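Local coordinates for acetylornithine aminotransferase (Aquifex aeolicus, PDB 2EH6), which transfers an amino group between N(2)-acetyl-L-ornithine and 2-oxoglutarate with the help of pyridoxal 5'-phosphate, a step of arginine biosynthesis, at residues A[86-91]-A[258-263]. Residues are numbered along the deposited sequence; the frame is centred on the assembly and turned at random.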
loop_
_atom_site.group_PDB
_atom_site.type_symbol
_atom_site.label_atom_id
_atom_site.label_comp_id
_atom_site.label_asym_id
_atom_site.label_seq_id
_atom_site.Cartn_x
_atom_site.Cartn_y
_atom_site.Cartn_z
ATOM N N GLU A 86 -9.047 -19.168 16.503
ATOM C CA GLU A 86 -7.600 -19.021 16.395
ATOM C C GLU A 86 -7.250 -18.631 14.966
ATOM O O GLU A 86 -7.808 -19.173 14.011
ATOM C CB GLU A 86 -6.893 -20.331 16.754
ATOM C CG GLU A 86 -7.237 -20.882 18.125
ATOM C CD GLU A 86 -7.077 -19.850 19.223
ATOM O OE1 GLU A 86 -6.078 -19.096 19.201
ATOM O OE2 GLU A 86 -7.950 -19.797 20.116
ATOM N N GLY A 87 -6.320 -17.695 14.818
ATOM C CA GLY A 87 -5.943 -17.258 13.489
ATOM C C GLY A 87 -4.577 -16.618 13.421
ATOM O O GLY A 87 -3.863 -16.531 14.420
ATOM N N LYS A 88 -4.203 -16.179 12.226
ATOM C CA LYS A 88 -2.918 -15.530 12.022
ATOM C C LYS A 88 -3.127 -14.250 11.218
ATOM O O LYS A 88 -4.177 -14.049 10.606
ATOM C CB LYS A 88 -1.940 -16.468 11.304
ATOM C CG LYS A 88 -1.511 -17.673 12.145
ATOM C CD LYS A 88 -0.435 -18.489 11.446
ATOM C CE LYS A 88 0.047 -19.644 12.310
ATOM N NZ LYS A 88 0.461 -19.191 13.667
ATOM N N VAL A 89 -2.113 -13.396 11.213
ATOM C CA VAL A 89 -2.208 -12.111 10.533
ATOM C C VAL A 89 -1.075 -11.860 9.552
ATOM O O VAL A 89 0.050 -12.312 9.761
ATOM C CB VAL A 89 -2.192 -10.955 11.586
ATOM C CG1 VAL A 89 -2.126 -9.588 10.891
ATOM C CG2 VAL A 89 -3.408 -11.051 12.481
ATOM N N PHE A 90 -1.389 -11.144 8.475
ATOM C CA PHE A 90 -0.388 -10.744 7.491
ATOM C C PHE A 90 -0.560 -9.236 7.414
ATOM O O PHE A 90 -1.673 -8.764 7.202
ATOM C CB PHE A 90 -0.651 -11.315 6.099
ATOM C CG PHE A 90 0.150 -10.626 5.021
ATOM C CD1 PHE A 90 1.525 -10.823 4.923
ATOM C CD2 PHE A 90 -0.459 -9.703 4.167
ATOM C CE1 PHE A 90 2.290 -10.107 3.997
ATOM C CE2 PHE A 90 0.292 -8.982 3.238
ATOM C CZ PHE A 90 1.674 -9.183 3.153
ATOM N N PHE A 91 0.530 -8.491 7.574
ATOM C CA PHE A 91 0.456 -7.025 7.543
ATOM C C PHE A 91 0.748 -6.397 6.188
ATOM O O PHE A 91 1.746 -6.714 5.550
ATOM C CB PHE A 91 1.405 -6.434 8.587
ATOM C CG PHE A 91 0.933 -6.617 10.000
ATOM C CD1 PHE A 91 -0.142 -5.879 10.488
ATOM C CD2 PHE A 91 1.550 -7.541 10.840
ATOM C CE1 PHE A 91 -0.605 -6.057 11.796
ATOM C CE2 PHE A 91 1.099 -7.729 12.153
ATOM C CZ PHE A 91 0.015 -6.983 12.631
ATOM N N VAL A 258 -6.800 -21.780 7.100
ATOM C CA VAL A 258 -6.626 -21.081 5.835
ATOM C C VAL A 258 -5.251 -20.409 5.810
ATOM O O VAL A 258 -4.531 -20.483 4.814
ATOM C CB VAL A 258 -7.740 -20.033 5.624
ATOM C CG1 VAL A 258 -7.544 -19.316 4.295
ATOM C CG2 VAL A 258 -9.101 -20.717 5.648
ATOM N N ALA A 259 -4.884 -19.781 6.923
ATOM C CA ALA A 259 -3.605 -19.089 7.037
ATOM C C ALA A 259 -2.416 -19.962 6.659
ATOM O O ALA A 259 -1.384 -19.461 6.206
ATOM C CB ALA A 259 -3.428 -18.559 8.455
ATOM N N GLN A 260 -2.563 -21.269 6.848
ATOM C CA GLN A 260 -1.495 -22.210 6.535
ATOM C C GLN A 260 -0.983 -22.065 5.112
ATOM O O GLN A 260 0.206 -22.231 4.861
ATOM C CB GLN A 260 -1.975 -23.655 6.745
ATOM C CG GLN A 260 -2.400 -23.994 8.168
ATOM C CD GLN A 260 -1.282 -23.802 9.178
ATOM O OE1 GLN A 260 -0.221 -24.421 9.072
ATOM N NE2 GLN A 260 -1.516 -22.939 10.168
ATOM N N SER A 261 -1.883 -21.755 4.184
ATOM C CA SER A 261 -1.530 -21.622 2.775
ATOM C C SER A 261 -0.546 -20.515 2.423
ATOM O O SER A 261 0.044 -20.534 1.346
ATOM C CB SER A 261 -2.791 -21.470 1.930
ATOM O OG SER A 261 -3.522 -22.685 1.908
ATOM N N PHE A 262 -0.378 -19.534 3.298
ATOM C CA PHE A 262 0.589 -18.489 3.007
ATOM C C PHE A 262 1.930 -19.025 3.483
ATOM O O PHE A 262 2.366 -18.771 4.603
ATOM C CB PHE A 262 0.221 -17.185 3.717
ATOM C CG PHE A 262 -0.285 -16.107 2.786
ATOM C CD1 PHE A 262 -0.712 -16.418 1.497
ATOM C CD2 PHE A 262 -0.361 -14.781 3.213
ATOM C CE1 PHE A 262 -1.210 -15.430 0.646
ATOM C CE2 PHE A 262 -0.858 -13.784 2.370
ATOM C CZ PHE A 262 -1.283 -14.107 1.086
ATOM N N THR A 263 2.563 -19.796 2.606
ATOM C CA THR A 263 3.847 -20.420 2.874
ATOM C C THR A 263 4.996 -19.490 2.496
ATOM O O THR A 263 4.795 -18.489 1.808
ATOM C CB THR A 263 3.973 -21.740 2.085
ATOM O OG1 THR A 263 3.735 -21.491 0.692
ATOM C CG2 THR A 263 2.961 -22.759 2.592
#
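F262 turns the edge of its ring toward the face of F90 in a T-shaped pair, the planes standing at 89° with the centroids 5.9 Å apart. This stack joins strand 87-92, outermost within the chain in the seven-stranded mixed sheet of the class-III, PLP-dependent aminotransferase fold, to the turn A259-F262. The short helix 256-259 follows directly on strand 250-255, the antiparallel neighbour of 87-92. Between the two rings, CE2 of F262 comes closest to F90, 4.2 Å from its CG. F90 reaches it with CG anti to the backbone N (chi1 165°), whereas F262 is the last residue of a type I turn, whose F262 N to A259 O bond is 3.1 Å, and also the centre of an inverse gamma turn. Both rings also meet that of H267; from helix 95-112, A101 touches F90 and L105 touches F262, and the second subunit packs its N6 on F90 and its M4 on F262. The side chain of F90 lies about 4 Å from that of S269, predicted to bind N(2)-acetyl-L-ornithine, which places F90 beside the probable substrate site.

Two residues back along the strand, K88 lays the base of its side chain against A259, whose methyl points at the strand. The K88 chain is extended through chi2 and chi3 and bends at chi4 (-52°), and NZ has a long, weak ion pair with E256. Q260 curls back to donate from NE2 to the carbonyl of E256, which leaves this same nitrogen 4.2 Å from K88 CE. The tightest approach between strand and turn is aliphatic, K88 CB to A259 CB at 3.8 Å.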